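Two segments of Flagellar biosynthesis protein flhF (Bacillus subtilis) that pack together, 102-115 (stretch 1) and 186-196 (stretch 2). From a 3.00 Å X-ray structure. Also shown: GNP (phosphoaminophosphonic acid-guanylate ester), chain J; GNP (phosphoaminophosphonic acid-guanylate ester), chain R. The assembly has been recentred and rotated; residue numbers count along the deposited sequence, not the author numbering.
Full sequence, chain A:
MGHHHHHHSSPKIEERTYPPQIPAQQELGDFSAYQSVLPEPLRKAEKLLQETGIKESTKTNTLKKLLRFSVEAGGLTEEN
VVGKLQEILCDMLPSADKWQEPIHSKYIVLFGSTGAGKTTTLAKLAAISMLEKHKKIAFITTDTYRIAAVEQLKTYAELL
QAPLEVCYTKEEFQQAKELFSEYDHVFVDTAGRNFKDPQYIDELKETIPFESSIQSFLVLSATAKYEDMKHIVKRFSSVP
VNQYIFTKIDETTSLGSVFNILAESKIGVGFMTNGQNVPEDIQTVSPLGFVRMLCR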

ATOM      1  N   PRO A 102       2.782   5.199 -25.024  1.00 58.95           N
ATOM      2  CA  PRO A 102       3.914   4.266 -25.006  1.00 60.19           C
ATOM      3  C   PRO A 102       5.212   4.930 -24.579  1.00 62.16           C
ATOM      4  O   PRO A 102       5.295   6.153 -24.470  1.00 64.85           O
ATOM      5  CB  PRO A 102       3.989   3.800 -26.448  1.00 59.64           C
ATOM      6  CG  PRO A 102       3.614   5.030 -27.192  1.00 58.92           C
ATOM      7  CD  PRO A 102       2.387   5.499 -26.407  1.00 60.76           C
ATOM      8  N   ILE A 103       6.234   4.122 -24.343  1.00 63.77           N
ATOM      9  CA  ILE A 103       7.530   4.658 -23.952  1.00 65.94           C
ATOM     10  C   ILE A 103       8.288   5.145 -25.191  1.00 67.81           C
ATOM     11  O   ILE A 103       8.571   4.362 -26.101  1.00 66.82           O
ATOM     12  CB  ILE A 103       8.354   3.590 -23.198  1.00 64.36           C
ATOM     13  CG1 ILE A 103       7.960   3.613 -21.719  1.00 62.51           C
ATOM     14  CG2 ILE A 103       9.847   3.835 -23.377  1.00 64.86           C
ATOM     15  CD1 ILE A 103       8.769   2.687 -20.856  1.00 63.82           C
ATOM     16  N   HIS A 104       8.595   6.442 -25.220  1.00 70.91           N
ATOM     17  CA  HIS A 104       9.314   7.059 -26.337  1.00 73.39           C
ATOM     18  C   HIS A 104      10.600   7.756 -25.906  1.00 72.08           C
ATOM     19  O   HIS A 104      11.689   7.382 -26.329  1.00 71.51           O
ATOM     20  CB  HIS A 104       8.431   8.091 -27.038  1.00 78.45           C
ATOM     21  CG  HIS A 104       7.383   7.494 -27.922  1.00 85.15           C
ATOM     22  ND1 HIS A 104       7.686   6.642 -28.964  1.00 87.54           N
ATOM     23  CD2 HIS A 104       6.037   7.642 -27.935  1.00 88.35           C
ATOM     24  CE1 HIS A 104       6.571   6.293 -29.581  1.00 89.66           C
ATOM     25  NE2 HIS A 104       5.556   6.886 -28.976  1.00 90.88           N
ATOM     26  N   SER A 105      10.450   8.787 -25.079  1.00 71.25           N
ATOM     27  CA  SER A 105      11.574   9.574 -24.585  1.00 70.00           C
ATOM     28  C   SER A 105      12.789   8.743 -24.194  1.00 69.00           C
ATOM     29  O   SER A 105      12.699   7.537 -23.960  1.00 68.45           O
ATOM     30  CB  SER A 105      11.134  10.419 -23.387  1.00 70.66           C
ATOM     31  OG  SER A 105      10.070  11.282 -23.749  1.00 70.63           O
ATOM     32  N   LYS A 106      13.931   9.412 -24.121  1.00 68.41           N
ATOM     33  CA  LYS A 106      15.180   8.766 -23.773  1.00 67.45           C
ATOM     34  C   LYS A 106      15.273   8.553 -22.270  1.00 67.76           C
ATOM     35  O   LYS A 106      15.979   7.654 -21.804  1.00 68.49           O
ATOM     36  CB  LYS A 106      16.346   9.628 -24.263  1.00 66.79           C
ATOM     37  CG  LYS A 106      17.728   9.110 -23.897  1.00 66.36           C
ATOM     38  CD  LYS A 106      18.814   9.839 -24.677  1.00 65.45           C
ATOM     39  CE  LYS A 106      18.688   9.540 -26.180  1.00 65.36           C
ATOM     40  NZ  LYS A 106      19.783  10.146 -26.988  1.00 63.43           N
ATOM     41  N   TYR A 107      14.552   9.373 -21.511  1.00 66.79           N
ATOM     42  CA  TYR A 107      14.580   9.273 -20.059  1.00 66.20           C
ATOM     43  C   TYR A 107      13.215   8.922 -19.482  1.00 64.96           C
ATOM     44  O   TYR A 107      12.229   9.619 -19.718  1.00 65.46           O
ATOM     45  CB  TYR A 107      15.089  10.586 -19.484  1.00 68.21           C
ATOM     46  CG  TYR A 107      16.402  10.997 -20.106  1.00 71.99           C
ATOM     47  CD1 TYR A 107      17.604  10.401 -19.715  1.00 72.53           C
ATOM     48  CD2 TYR A 107      16.439  11.943 -21.131  1.00 73.62           C
ATOM     49  CE1 TYR A 107      18.806  10.736 -20.333  1.00 73.54           C
ATOM     50  CE2 TYR A 107      17.634  12.282 -21.755  1.00 74.77           C
ATOM     51  CZ  TYR A 107      18.810  11.674 -21.354  1.00 74.52           C
ATOM     52  OH  TYR A 107      19.982  11.996 -21.997  1.00 76.74           O
ATOM     53  N   ILE A 108      13.174   7.828 -18.726  1.00 62.29           N
ATOM     54  CA  ILE A 108      11.943   7.353 -18.107  1.00 58.95           C
ATOM     55  C   ILE A 108      12.043   7.475 -16.589  1.00 58.29           C
ATOM     56  O   ILE A 108      12.852   6.798 -15.953  1.00 58.43           O
ATOM     57  CB  ILE A 108      11.682   5.878 -18.470  1.00 57.62           C
ATOM     58  CG1 ILE A 108      11.650   5.705 -19.991  1.00 57.18           C
ATOM     59  CG2 ILE A 108      10.386   5.408 -17.841  1.00 56.93           C
ATOM     60  CD1 ILE A 108      10.583   6.524 -20.702  1.00 58.58           C
ATOM     61  N   VAL A 109      11.212   8.333 -16.009  1.00 56.44           N
ATOM     62  CA  VAL A 109      11.232   8.541 -14.568  1.00 55.60           C
ATOM     63  C   VAL A 109       9.990   8.015 -13.839  1.00 54.96           C
ATOM     64  O   VAL A 109       8.855   8.185 -14.303  1.00 55.88           O
ATOM     65  CB  VAL A 109      11.427  10.042 -14.244  1.00 55.54           C
ATOM     66  CG1 VAL A 109      11.241  10.305 -12.753  1.00 54.18           C
ATOM     67  CG2 VAL A 109      12.814  10.479 -14.689  1.00 53.80           C
ATOM     68  N   LEU A 110      10.219   7.363 -12.701  1.00 52.39           N
ATOM     69  CA  LEU A 110       9.130   6.828 -11.900  1.00 49.79           C
ATOM     70  C   LEU A 110       9.247   7.283 -10.452  1.00 49.45           C
ATOM     71  O   LEU A 110      10.248   7.010  -9.791  1.00 49.93           O
ATOM     72  CB  LEU A 110       9.129   5.305 -11.917  1.00 49.70           C
ATOM     73  CG  LEU A 110       9.041   4.470 -13.190  1.00 50.24           C
ATOM     74  CD1 LEU A 110       8.272   3.193 -12.833  1.00 50.24           C
ATOM     75  CD2 LEU A 110       8.337   5.218 -14.307  1.00 49.32           C
ATOM     76  N   PHE A 111       8.231   7.986  -9.968  1.00 46.99           N
ATOM     77  CA  PHE A 111       8.223   8.442  -8.591  1.00 45.76           C
ATOM     78  C   PHE A 111       6.882   8.033  -7.994  1.00 45.11           C
ATOM     79  O   PHE A 111       5.948   7.705  -8.723  1.00 44.51           O
ATOM     80  CB  PHE A 111       8.463   9.966  -8.512  1.00 45.06           C
ATOM     81  CG  PHE A 111       7.752  10.761  -9.576  1.00 45.05           C
ATOM     82  CD1 PHE A 111       6.385  11.016  -9.492  1.00 43.49           C
ATOM     83  CD2 PHE A 111       8.449  11.246 -10.677  1.00 45.50           C
ATOM     84  CE1 PHE A 111       5.727  11.737 -10.484  1.00 39.32           C
ATOM     85  CE2 PHE A 111       7.785  11.977 -11.685  1.00 42.66           C
ATOM     86  CZ  PHE A 111       6.429  12.216 -11.579  1.00 38.68           C
ATOM     87  N   GLY A 112       6.780   8.008  -6.671  1.00 44.08           N
ATOM     88  CA  GLY A 112       5.521   7.602  -6.091  1.00 41.47           C
ATOM     89  C   GLY A 112       5.582   7.111  -4.666  1.00 40.94           C
ATOM     90  O   GLY A 112       6.629   7.053  -4.042  1.00 39.88           O
ATOM     91  N   SER A 113       4.417   6.745  -4.167  1.00 41.76           N
ATOM     92  CA  SER A 113       4.236   6.261  -2.811  1.00 44.31           C
ATOM     93  C   SER A 113       5.231   5.179  -2.392  1.00 44.45           C
ATOM     94  O   SER A 113       5.878   4.548  -3.230  1.00 43.91           O
ATOM     95  CB  SER A 113       2.815   5.734  -2.692  1.00 46.72           C
ATOM     96  OG  SER A 113       2.009   6.312  -3.711  1.00 46.49           O
ATOM     97  N   THR A 114       5.346   4.970  -1.085  1.00 43.17           N
ATOM     98  CA  THR A 114       6.258   3.970  -0.570  1.00 42.13           C
ATOM     99  C   THR A 114       5.759   2.558  -0.869  1.00 43.37           C
ATOM    100  O   THR A 114       4.555   2.299  -0.848  1.00 44.34           O
ATOM    101  CB  THR A 114       6.465   4.126   0.963  1.00 40.52           C
ATOM    102  OG1 THR A 114       5.202   4.291   1.607  1.00 39.92           O
ATOM    103  CG2 THR A 114       7.341   5.317   1.265  1.00 37.00           C
ATOM    104  N   GLY A 115       6.703   1.664  -1.164  1.00 43.65           N
ATOM    105  CA  GLY A 115       6.397   0.273  -1.453  1.00 41.50           C
ATOM    106  C   GLY A 115       5.381   0.013  -2.539  1.00 41.56           C
ATOM    107  O   GLY A 115       4.908  -1.106  -2.677  1.00 42.69           O
ATOM    108  N   VAL A 186      16.686   5.568 -20.880  1.00 63.14           N
ATOM    109  CA  VAL A 186      17.390   5.570 -19.612  1.00 60.74           C
ATOM    110  C   VAL A 186      16.323   5.510 -18.522  1.00 59.86           C
ATOM    111  O   VAL A 186      15.544   6.450 -18.336  1.00 59.31           O
ATOM    112  CB  VAL A 186      18.211   6.842 -19.451  1.00 60.02           C
ATOM    113  CG1 VAL A 186      19.130   6.706 -18.260  1.00 60.81           C
ATOM    114  CG2 VAL A 186      18.986   7.114 -20.716  1.00 58.83           C
ATOM    115  N   PHE A 187      16.279   4.393 -17.811  1.00 58.61           N
ATOM    116  CA  PHE A 187      15.295   4.219 -16.757  1.00 56.65           C
ATOM    117  C   PHE A 187      15.776   4.727 -15.393  1.00 55.68           C
ATOM    118  O   PHE A 187      16.695   4.166 -14.785  1.00 52.80           O
ATOM    119  CB  PHE A 187      14.880   2.747 -16.686  1.00 55.96           C
ATOM    120  CG  PHE A 187      14.243   2.243 -17.955  1.00 56.12           C
ATOM    121  CD1 PHE A 187      15.029   1.888 -19.052  1.00 56.68           C
ATOM    122  CD2 PHE A 187      12.856   2.184 -18.080  1.00 55.89           C
ATOM    123  CE1 PHE A 187      14.439   1.480 -20.265  1.00 55.59           C
ATOM    124  CE2 PHE A 187      12.260   1.779 -19.291  1.00 56.98           C
ATOM    125  CZ  PHE A 187      13.056   1.430 -20.384  1.00 54.73           C
ATOM    126  N   VAL A 188      15.150   5.815 -14.940  1.00 55.37           N
ATOM    127  CA  VAL A 188      15.476   6.435 -13.658  1.00 53.72           C
ATOM    128  C   VAL A 188      14.516   6.013 -12.551  1.00 52.08           C
ATOM    129  O   VAL A 188      13.303   6.139 -12.693  1.00 52.15           O
ATOM    130  CB  VAL A 188      15.429   7.957 -13.754  1.00 53.63           C
ATOM    131  CG1 VAL A 188      15.858   8.561 -12.431  1.00 54.02           C
ATOM    132  CG2 VAL A 188      16.318   8.433 -14.876  1.00 53.08           C
ATOM    133  N   ASP A 189      15.081   5.525 -11.451  1.00 50.96           N
ATOM    134  CA  ASP A 189      14.325   5.068 -10.282  1.00 51.61           C
ATOM    135  C   ASP A 189      14.488   6.181  -9.243  1.00 50.82           C
ATOM    136  O   ASP A 189      15.483   6.907  -9.271  1.00 51.74           O
ATOM    137  CB  ASP A 189      14.922   3.730  -9.795  1.00 54.11           C
ATOM    138  CG  ASP A 189      14.146   3.092  -8.632  1.00 55.34           C
ATOM    139  OD1 ASP A 189      12.972   3.454  -8.409  1.00 55.87           O
ATOM    140  OD2 ASP A 189      14.718   2.202  -7.947  1.00 53.03           O
ATOM    141  N   THR A 190      13.510   6.345  -8.356  1.00 49.56           N
ATOM    142  CA  THR A 190      13.573   7.400  -7.342  1.00 48.80           C
ATOM    143  C   THR A 190      13.238   6.885  -5.944  1.00 48.19           C
ATOM    144  O   THR A 190      12.671   5.807  -5.794  1.00 47.59           O
ATOM    145  CB  THR A 190      12.599   8.562  -7.664  1.00 47.41           C
ATOM    146  OG1 THR A 190      11.251   8.124  -7.456  1.00 49.43           O
ATOM    147  CG2 THR A 190      12.759   9.015  -9.106  1.00 44.54           C
ATOM    148  N   ALA A 191      13.583   7.673  -4.930  1.00 48.33           N
ATOM    149  CA  ALA A 191      13.336   7.311  -3.538  1.00 47.32           C
ATOM    150  C   ALA A 191      11.866   7.404  -3.137  1.00 49.49           C
ATOM    151  O   ALA A 191      11.114   8.276  -3.582  1.00 48.84           O
ATOM    152  CB  ALA A 191      14.157   8.187  -2.638  1.00 47.41           C
ATOM    153  N   GLY A 192      11.454   6.494  -2.275  1.00 52.21           N
ATOM    154  CA  GLY A 192      10.078   6.503  -1.831  1.00 54.97           C
ATOM    155  C   GLY A 192       9.909   7.266  -0.533  1.00 57.29           C
ATOM    156  O   GLY A 192       9.920   6.677   0.553  1.00 56.66           O
ATOM    157  N   ARG A 193       9.769   8.582  -0.638  1.00 58.71           N
ATOM    158  CA  ARG A 193       9.575   9.411   0.540  1.00 60.29           C
ATOM    159  C   ARG A 193       8.069   9.651   0.622  1.00 60.99           C
ATOM    160  O   ARG A 193       7.365   9.454  -0.360  1.00 61.60           O
ATOM    161  CB  ARG A 193      10.316  10.741   0.379  1.00 60.75           C
ATOM    162  CG  ARG A 193      11.754  10.636  -0.131  1.00 63.80           C
ATOM    163  CD  ARG A 193      12.794  10.503   0.975  1.00 67.85           C
ATOM    164  NE  ARG A 193      14.141  10.763   0.457  1.00 72.21           N
ATOM    165  CZ  ARG A 193      15.249  10.823   1.199  1.00 73.58           C
ATOM    166  NH1 ARG A 193      15.184  10.643   2.511  1.00 72.77           N
ATOM    167  NH2 ARG A 193      16.426  11.074   0.627  1.00 73.27           N
ATOM    168  N   ASN A 194       7.572  10.056   1.787  1.00 62.86           N
ATOM    169  CA  ASN A 194       6.144  10.331   1.968  1.00 64.25           C
ATOM    170  C   ASN A 194       5.823  11.752   1.506  1.00 65.72           C
ATOM    171  O   ASN A 194       5.904  12.703   2.283  1.00 66.18           O
ATOM    172  CB  ASN A 194       5.777  10.139   3.440  1.00 65.49           C
ATOM    173  CG  ASN A 194       4.644  11.040   3.890  1.00 67.95           C
ATOM    174  OD1 ASN A 194       3.676  11.265   3.155  1.00 69.58           O
ATOM    175  ND2 ASN A 194       4.752  11.554   5.116  1.00 67.28           N
ATOM    176  N   PHE A 195       5.446  11.887   0.239  1.00 67.86           N
ATOM    177  CA  PHE A 195       5.155  13.194  -0.353  1.00 70.30           C
ATOM    178  C   PHE A 195       4.033  14.043   0.246  1.00 72.98           C
ATOM    179  O   PHE A 195       3.195  14.580  -0.486  1.00 73.69           O
ATOM    180  CB  PHE A 195       4.909  13.037  -1.851  1.00 68.24           C
ATOM    181  CG  PHE A 195       6.059  12.437  -2.585  1.00 68.14           C
ATOM    182  CD1 PHE A 195       6.260  11.065  -2.587  1.00 68.11           C
ATOM    183  CD2 PHE A 195       6.964  13.247  -3.264  1.00 69.54           C
ATOM    184  CE1 PHE A 195       7.348  10.508  -3.259  1.00 69.83           C
ATOM    185  CE2 PHE A 195       8.055  12.702  -3.938  1.00 68.20           C
ATOM    186  CZ  PHE A 195       8.245  11.331  -3.934  1.00 69.51           C
ATOM    187  N   LYS A 196       4.009  14.169   1.568  1.00 75.79           N
ATOM    188  CA  LYS A 196       3.002  14.995   2.221  1.00 78.64           C
ATOM    189  C   LYS A 196       3.775  16.141   2.845  1.00 79.87           C
ATOM    190  O   LYS A 196       3.204  17.101   3.368  1.00 79.64           O
ATOM    191  CB  LYS A 196       2.232  14.202   3.277  1.00 79.61           C
ATOM    192  CG  LYS A 196       0.726  14.110   2.986  1.00 78.20           C
ATOM    193  CD  LYS A 196       0.018  13.129   3.933  1.00 77.21           C
ATOM    194  CE  LYS A 196       0.248  13.472   5.401  1.00 74.10           C
ATOM    195  NZ  LYS A 196      -0.426  12.493   6.282  1.00 72.65           N
TER
HETATM  196  PG  GNP J   1      10.305   1.905  -2.264  1.00 44.64           P
HETATM  197  O1G GNP J   1      10.374   1.498  -0.833  1.00 42.09           O
HETATM  198  O2G GNP J   1      11.698   2.002  -2.922  1.00 45.58           O
HETATM  199  O3G GNP J   1       9.530   3.158  -2.465  1.00 42.09           O
HETATM  200  N3B GNP J   1       9.518   0.573  -2.924  1.00 46.35           N
HETATM  201  PB  GNP J   1       9.203   0.494  -4.542  1.00 49.73           P
HETATM  202  O1B GNP J   1       8.185   1.454  -4.926  1.00 47.24           O
HETATM  203  O2B GNP J   1      10.540   0.543  -5.219  1.00 48.35           O
HETATM  204  O3A GNP J   1       8.572  -1.007  -4.516  1.00 50.60           O
HETATM  205  PA  GNP J   1       9.273  -2.372  -4.740  1.00 51.64           P
HETATM  206  O1A GNP J   1       9.718  -2.518  -6.157  1.00 50.55           O
HETATM  207  O2A GNP J   1      10.281  -2.476  -3.610  1.00 50.62           O
HETATM  208  O5' GNP J   1       8.159  -3.366  -4.513  1.00 47.60           O
HETATM  209  C5' GNP J   1       7.537  -3.452  -3.229  1.00 47.87           C
HETATM  210  C4' GNP J   1       6.716  -4.683  -3.119  1.00 48.78           C
HETATM  211  O4' GNP J   1       5.537  -4.726  -3.854  1.00 48.06           O
HETATM  212  C3' GNP J   1       7.504  -5.970  -3.503  1.00 49.14           C
HETATM  213  O3' GNP J   1       7.347  -6.992  -2.515  1.00 50.38           O
HETATM  214  C2' GNP J   1       6.877  -6.382  -4.830  1.00 50.32           C
HETATM  215  O2' GNP J   1       6.939  -7.750  -5.095  1.00 52.99           O
HETATM  216  C1' GNP J   1       5.480  -5.891  -4.643  1.00 48.36           C
HETATM  217  N9  GNP J   1       4.855  -5.608  -5.955  1.00 43.97           N
HETATM  218  C8  GNP J   1       5.317  -4.600  -6.905  1.00 43.88           C
HETATM  219  N7  GNP J   1       4.553  -4.604  -7.967  1.00 44.02           N
HETATM  220  C5  GNP J   1       3.556  -5.659  -7.687  1.00 42.17           C
HETATM  221  C6  GNP J   1       2.444  -6.121  -8.504  1.00 43.61           C
HETATM  222  O6  GNP J   1       2.100  -5.761  -9.560  1.00 42.46           O
HETATM  223  N1  GNP J   1       1.742  -7.137  -7.863  1.00 47.50           N
HETATM  224  C2  GNP J   1       2.165  -7.554  -6.604  1.00 47.13           C
HETATM  225  N2  GNP J   1       1.313  -8.594  -6.114  1.00 46.55           N
HETATM  226  N3  GNP J   1       3.121  -7.199  -5.839  1.00 44.29           N
HETATM  227  C4  GNP J   1       3.796  -6.207  -6.475  1.00 41.90           C
HETATM  228  PG  GNP R   5       8.722  -6.427   0.867  1.00 46.62           P
HETATM  229  O1G GNP R   5       8.831  -6.128  -0.583  1.00 48.70           O
HETATM  230  O2G GNP R   5       9.966  -7.164   1.390  1.00 49.69           O
HETATM  231  O3G GNP R   5       7.485  -7.164   1.199  1.00 44.22           O
HETATM  232  N3B GNP R   5       8.743  -4.851   1.522  1.00 47.87           N
HETATM  233  PB  GNP R   5       8.677  -4.607   3.161  1.00 48.37           P
HETATM  234  O1B GNP R   5       7.363  -4.938   3.699  1.00 49.03           O
HETATM  235  O2B GNP R   5       9.880  -5.286   3.705  1.00 49.73           O
HETATM  236  O3A GNP R   5       8.821  -3.033   3.178  1.00 48.67           O
HETATM  237  PA  GNP R   5      10.014  -2.210   3.533  1.00 52.40           P
HETATM  238  O1A GNP R   5      10.338  -2.371   4.968  1.00 54.50           O
HETATM  239  O2A GNP R   5      11.049  -2.552   2.485  1.00 54.49           O
HETATM  240  O5' GNP R   5       9.514  -0.780   3.308  1.00 51.44           O
HETATM  241  C5' GNP R   5       9.114  -0.333   1.991  1.00 51.77           C
HETATM  242  C4' GNP R   5       8.886   1.145   1.964  1.00 52.52           C
HETATM  243  O4' GNP R   5       7.915   1.654   2.817  1.00 53.33           O
HETATM  244  C3' GNP R   5      10.193   1.952   2.266  1.00 53.43           C
HETATM  245  O3' GNP R   5      10.421   2.977   1.275  1.00 53.28           O
HETATM  246  C2' GNP R   5       9.937   2.542   3.666  1.00 52.85           C
HETATM  247  O2' GNP R   5      10.610   3.744   3.925  1.00 50.27           O
HETATM  248  C1' GNP R   5       8.439   2.695   3.630  1.00 52.22           C
HETATM  249  N9  GNP R   5       7.881   2.619   5.005  1.00 46.39           N
HETATM  250  C8  GNP R   5       7.943   1.441   5.860  1.00 44.83           C
HETATM  251  N7  GNP R   5       7.369   1.693   7.017  1.00 45.61           N
HETATM  252  C5  GNP R   5       6.914   3.107   6.900  1.00 44.55           C
HETATM  253  C6  GNP R   5       6.214   3.953   7.868  1.00 43.20           C
HETATM  254  O6  GNP R   5       5.861   3.702   8.945  1.00 44.65           O
HETATM  255  N1  GNP R   5       5.972   5.214   7.359  1.00 43.09           N
HETATM  256  C2  GNP R   5       6.395   5.508   6.079  1.00 46.05           C
HETATM  257  N2  GNP R   5       6.042   6.869   5.747  1.00 47.36           N
HETATM  258  N3  GNP R   5       7.012   4.833   5.174  1.00 45.85           N
HETATM  259  C4  GNP R   5       7.247   3.591   5.680  1.00 44.32           C

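The two segments pack as neighbouring parallel β-strands, joined by a backbone hydrogen-bond ladder and flanked by apolar side chains, and their loops then run on together to the bound nucleotides. The strand axes approach to 4.7 Å and diverge by 19°, with Tyr 107, Ile 108 and Val 109 in register with Val 186, Phe 187 and Val 188.

As is usual for parallel strands, a residue bonds to the two neighbours of the residue opposite it, not to that residue itself. Val 186 N donates to Lys 106 O at a very short 2.4 Å, while Val 186 O accepts from Ile 108 N at 2.8 Å in an almost linear bond. Ile 108 O then receives Val 188 N at 2.7 Å. The ladder loosens at its end, where the bond from Leu 110 N to Val 188 O is weak at 3.3 Å. Beyond it a side chain takes over: Thr 190 OG1 donates to Leu 110 O at 2.8 Å, holding the departing chain against the strand.

Side chains alternate between the two faces of the sheet. On one, Tyr 107 CD1 lies 3.6 Å from Val 186 CB, and Val 109 CG2 packs 3.8 Å from Val 188 CB. On the other, the ring of Phe 187 serves two isoleucines: Ile 108 CB lies 3.9 Å from Phe 187 CD2, and Ile 103 CD1 meets the ring edge 3.9 Å from Phe 187 CE2. These contacts are purely apolar, and they bury hydrocarbon surface beside the polar ladder.

Farther along both segments, Gly 112 O lies at the edge of the Phe 195 ring, 3.6 Å from Phe 195 CE1. Gly 192 CA comes within 3.4 Å of O3G of GNP (chain J); a β-carbon here would clash with that oxygen. Gly 115 N donates a weak 3.5 Å hydrogen bond to the same O3G, so both loops converge on the γ-phosphate.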